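Local coordinates for protein putative lipase/esterase (Lactobacillus plantarum WCFS1, PDB 3BXP) that is probably a carboxylesterase or lipase of the alpha/beta-hydrolase fold, hydrolysing ester bonds, although its natural substrate is not established, at residues A55-A58 and T59-A63; G91-I94 and D95-T99. One frame throughout, in Å; residues are numbered along the deposited sequence.

Contact 1: A55-A58 and T59-A63; sequences APIA and TRMMA. With PGO (S-1,2-propanediol), chain J.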
loop_
_atom_site.group_PDB
_atom_site.type_symbol
_atom_site.label_atom_id
_atom_site.label_comp_id
_atom_site.label_asym_id
_atom_site.label_seq_id
_atom_site.Cartn_x
_atom_site.Cartn_y
_atom_site.Cartn_z
ATOM N N ALA B 55 18.029 14.644 -1.943
ATOM C CA ALA B 55 18.504 15.661 -1.008
ATOM C C ALA B 55 17.428 16.098 0.014
ATOM O O ALA B 55 17.697 16.120 1.232
ATOM C CB ALA B 55 19.131 16.864 -1.743
ATOM N N PRO B 56 16.214 16.434 -0.436
ATOM C CA PRO B 56 15.127 16.759 0.512
ATOM C C PRO B 56 14.769 15.633 1.489
ATOM O O PRO B 56 14.504 15.876 2.648
ATOM C CB PRO B 56 13.939 17.035 -0.402
ATOM C CG PRO B 56 14.475 17.365 -1.676
ATOM C CD PRO B 56 15.814 16.718 -1.829
ATOM N N ILE B 57 14.741 14.406 0.990
ATOM C CA ILE B 57 14.500 13.237 1.842
ATOM C C ILE B 57 15.556 13.140 2.963
ATOM O O ILE B 57 15.199 12.913 4.115
ATOM C CB ILE B 57 14.523 11.941 0.961
ATOM C CG1 ILE B 57 13.279 11.911 0.035
ATOM C CG2 ILE B 57 14.645 10.670 1.833
ATOM C CD1 ILE B 57 13.312 10.801 -1.036
ATOM N N ALA B 58 16.849 13.306 2.624
ATOM C CA ALA B 58 17.961 13.273 3.580
ATOM C C ALA B 58 17.713 14.280 4.655
ATOM O O ALA B 58 17.795 13.982 5.830
ATOM C CB ALA B 58 19.285 13.552 2.891
ATOM N N THR B 59 17.347 15.466 4.217
ATOM C CA THR B 59 17.091 16.606 5.147
ATOM C C THR B 59 15.973 16.263 6.123
ATOM O O THR B 59 16.092 16.447 7.339
ATOM C CB THR B 59 16.762 17.889 4.325
ATOM O OG1 THR B 59 17.878 18.215 3.488
ATOM C CG2 THR B 59 16.414 19.102 5.230
ATOM N N ARG B 60 14.879 15.751 5.577
ATOM C CA ARG B 60 13.688 15.397 6.372
ATOM C C ARG B 60 14.033 14.290 7.377
ATOM O O ARG B 60 13.658 14.353 8.548
ATOM C CB ARG B 60 12.550 14.955 5.442
ATOM C CG ARG B 60 11.229 14.570 6.119
ATOM C CD ARG B 60 10.684 15.684 6.971
ATOM N NE ARG B 60 9.619 15.304 7.913
ATOM C CZ ARG B 60 9.812 15.034 9.203
ATOM N NH1 ARG B 60 11.034 15.007 9.708
ATOM N NH2 ARG B 60 8.776 14.763 10.000
HETATM N N MSE B 61 14.777 13.294 6.916
HETATM C CA MSE B 61 15.080 12.118 7.763
HETATM C C MSE B 61 15.970 12.558 8.907
HETATM O O MSE B 61 15.729 12.202 10.061
HETATM C CB MSE B 61 15.723 10.986 6.969
HETATM C CG MSE B 61 14.717 10.210 6.108
HETATM SE SE MSE B 61 12.877 9.807 6.660
HETATM C CE MSE B 61 12.039 11.534 6.382
HETATM N N MSE B 62 16.947 13.403 8.609
HETATM C CA MSE B 62 17.823 13.921 9.655
HETATM C C MSE B 62 17.074 14.711 10.698
HETATM O O MSE B 62 17.383 14.585 11.886
HETATM C CB MSE B 62 18.949 14.732 9.084
HETATM C CG MSE B 62 19.813 13.812 8.264
HETATM SE SE MSE B 62 21.339 14.668 7.735
HETATM C CE MSE B 62 22.276 14.624 9.453
ATOM N N ALA B 63 16.099 15.520 10.263
ATOM C CA ALA B 63 15.347 16.343 11.207
ATOM C C ALA B 63 14.617 15.459 12.199
ATOM O O ALA B 63 14.230 15.916 13.296
ATOM C CB ALA B 63 14.354 17.287 10.468
HETATM C C1 PGO J . 20.893 17.164 2.003
HETATM C C2 PGO J . 21.337 17.593 3.403
HETATM C C3 PGO J . 21.437 16.412 4.356
HETATM O O1 PGO J . 21.512 15.896 1.787
HETATM O O2 PGO J . 20.427 18.506 3.999
#
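The carbonyl oxygen Ala55 O takes the backbone hydrogen bond of Thr59 N, one turn further along the helix, over 3.1 Å, and Thr59 OG1 comes equally near. The side-chain torsion explains this approach: OG1 lies beside its own backbone N and anti to the carbonyl carbon (chi1 -61°), which turns the hydroxyl back toward the preceding turn. Thr59 OG1 also shares a hydrogen bond of 2.6 Å with O2 of an S-1,2-propanediol molecule, probably taken up from the crystallisation liquor. The diol lies along this flank of the helix, its C3 3.8 Å from Met62 SE, a selenomethionine selenium. The next three carbonyls, of Pro56, Ile57 and Ala58, receive the amides of Arg60, Met61 and Met62 in turn. Met62 CG settles 3.2 Å from Ala58 O, placing a methylene against an oxygen that already accepts an amide. On another flank, Ile57 CG2 lies 4.3 Å from Met61 CG, and these two side chains reach Trp259 and Leu264 of helix 258-269, respectively. Ala58 and Met61 touch Ile40 and Met38 of strand 35-41. This is regular alpha-helical bonding within the connecting helix of a beta-alpha-beta crossover, strand 35-41, helix 54-63, strand 67-72, packed against the central sheet of the alpha/beta-hydrolase fold.

Contact 2: G91-I94 and D95-T99; sequences GATI and DWITT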
loop_
_atom_site.group_PDB
_atom_site.type_symbol
_atom_site.label_atom_id
_atom_site.label_comp_id
_atom_site.label_asym_id
_atom_site.label_seq_id
_atom_site.Cartn_x
_atom_site.Cartn_y
_atom_site.Cartn_z
ATOM N N GLY B 91 27.779 -3.176 1.113
ATOM C CA GLY B 91 28.399 -3.867 2.237
ATOM C C GLY B 91 29.607 -3.141 2.840
ATOM O O GLY B 91 29.778 -3.104 4.081
ATOM N N ALA B 92 30.485 -2.644 1.964
ATOM C CA ALA B 92 31.658 -1.883 2.377
ATOM C C ALA B 92 31.259 -0.575 3.097
ATOM O O ALA B 92 31.960 -0.117 3.990
ATOM C CB ALA B 92 32.578 -1.604 1.187
ATOM N N THR B 93 30.127 0.005 2.703
ATOM C CA THR B 93 29.654 1.282 3.282
ATOM C C THR B 93 29.100 1.031 4.693
ATOM O O THR B 93 29.302 1.838 5.649
ATOM C CB THR B 93 28.595 1.958 2.359
ATOM O OG1 THR B 93 29.134 2.156 1.048
ATOM C CG2 THR B 93 28.133 3.298 2.927
ATOM N N ILE B 94 28.345 -0.040 4.811
ATOM C CA ILE B 94 27.870 -0.466 6.113
ATOM C C ILE B 94 29.086 -0.730 7.039
ATOM O O ILE B 94 29.142 -0.256 8.192
ATOM C CB ILE B 94 26.974 -1.717 6.029
ATOM C CG1 ILE B 94 25.618 -1.378 5.339
ATOM C CG2 ILE B 94 26.749 -2.272 7.420
ATOM C CD1 ILE B 94 24.813 -2.625 4.864
ATOM N N ASP B 95 30.071 -1.453 6.534
ATOM C CA ASP B 95 31.303 -1.678 7.308
ATOM C C ASP B 95 31.974 -0.368 7.705
ATOM O O ASP B 95 32.280 -0.102 8.867
ATOM C CB ASP B 95 32.241 -2.522 6.464
ATOM C CG ASP B 95 33.481 -2.963 7.203
ATOM O OD1 ASP B 95 34.269 -2.091 7.517
ATOM O OD2 ASP B 95 33.704 -4.164 7.403
ATOM N N TRP B 96 32.122 0.524 6.735
ATOM C CA TRP B 96 32.734 1.820 7.045
ATOM C C TRP B 96 31.980 2.570 8.163
ATOM O O TRP B 96 32.566 3.093 9.119
ATOM C CB TRP B 96 32.863 2.664 5.775
ATOM C CG TRP B 96 33.524 3.970 6.028
ATOM C CD1 TRP B 96 34.879 4.216 6.161
ATOM C CD2 TRP B 96 32.868 5.243 6.182
ATOM N NE1 TRP B 96 35.080 5.567 6.382
ATOM C CE2 TRP B 96 33.869 6.206 6.406
ATOM C CE3 TRP B 96 31.520 5.659 6.137
ATOM C CZ2 TRP B 96 33.566 7.570 6.588
ATOM C CZ3 TRP B 96 31.231 7.009 6.334
ATOM C CH2 TRP B 96 32.255 7.938 6.551
ATOM N N ILE B 97 30.654 2.553 8.091
ATOM C CA ILE B 97 29.830 3.204 9.113
ATOM C C ILE B 97 30.161 2.610 10.477
ATOM O O ILE B 97 30.271 3.354 11.441
ATOM C CB ILE B 97 28.324 3.081 8.780
ATOM C CG1 ILE B 97 27.967 4.047 7.616
ATOM C CG2 ILE B 97 27.461 3.326 10.016
ATOM C CD1 ILE B 97 26.691 3.752 6.887
ATOM N N THR B 98 30.300 1.288 10.562
ATOM C CA THR B 98 30.617 0.676 11.847
ATOM C C THR B 98 31.948 1.187 12.389
ATOM O O THR B 98 32.107 1.376 13.584
ATOM C CB THR B 98 30.591 -0.890 11.868
ATOM O OG1 THR B 98 31.649 -1.458 11.090
ATOM C CG2 THR B 98 29.262 -1.416 11.411
ATOM N N THR B 99 32.912 1.431 11.510
ATOM C CA THR B 99 34.196 1.851 11.945
ATOM C C THR B 99 34.075 3.284 12.479
ATOM O O THR B 99 34.952 3.715 13.213
ATOM C CB THR B 99 35.310 1.775 10.841
ATOM O OG1 THR B 99 35.078 2.767 9.851
ATOM C CG2 THR B 99 35.394 0.368 10.191
#
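Ile97 leans back on Thr93, with CG1 3.2 Å from Thr93 O, the same oxygen that takes the Ile97 N hydrogen bond at 2.9 Å. With CG1 beside the backbone N (chi1 -74°), the branch runs toward the preceding turn, and its CD1 comes within 4.2 Å of Thr93 CG2. Trp96 N bonds to Ala92 O, while its indole leads away from the earlier turn to Ile18 and Ala20 of strand 16-23. On the more open flank, Thr98 lays CG2 3.4 Å from Ile94 O and turns OG1 to Asp95 O. That hydroxyl donates over 2.7 Å onto a lone pair of Asp95 O, in the carbonyl plane; Asp95 O also accepts the amide of Thr99. If Thr98 were an alanine, Asp95 O would probably lose its hydroxyl donor and Ile94 O its methyl neighbour. Further out, Asp95 OD2 accepts from Gln145 N, Thr93 OG1 bonds to Gln89 O, and Ile94 and Ile97 pack on Ile39 of strand 35-41. The chemistry is thus divided: Ile94, Ile97 and the Trp96 indole reach the sheet, whereas threonine hydroxyls are spent on carbonyls of their own helix, which probably lets the buried Thr93 lie against the sheet at little polar cost.

From the N terminus the chain lays down strands 2-9, 16-23 and 35-41 before helix 54-63 carries contact 1; strand 67-72 then leads on to helix 85-99 and contact 2. The two contacts follow in series, neither nested nor crossing, and neither closes a loop, each spanning successive turns of one helix. Both helices rest on strands 35-41 and 67-72 but from opposite faces: contact 1 meets Met38, Ile40 and Thr68, contact 2 the alternate residues Ile37, Ile39, Val69 and Leu71. Their nearest atoms remain about 12 Å apart, with the sheet between. Contact 1 further joins helix 258-269, and contact 2 strand 16-23, illustrating the layered alpha/beta/alpha build of the hydrolase fold.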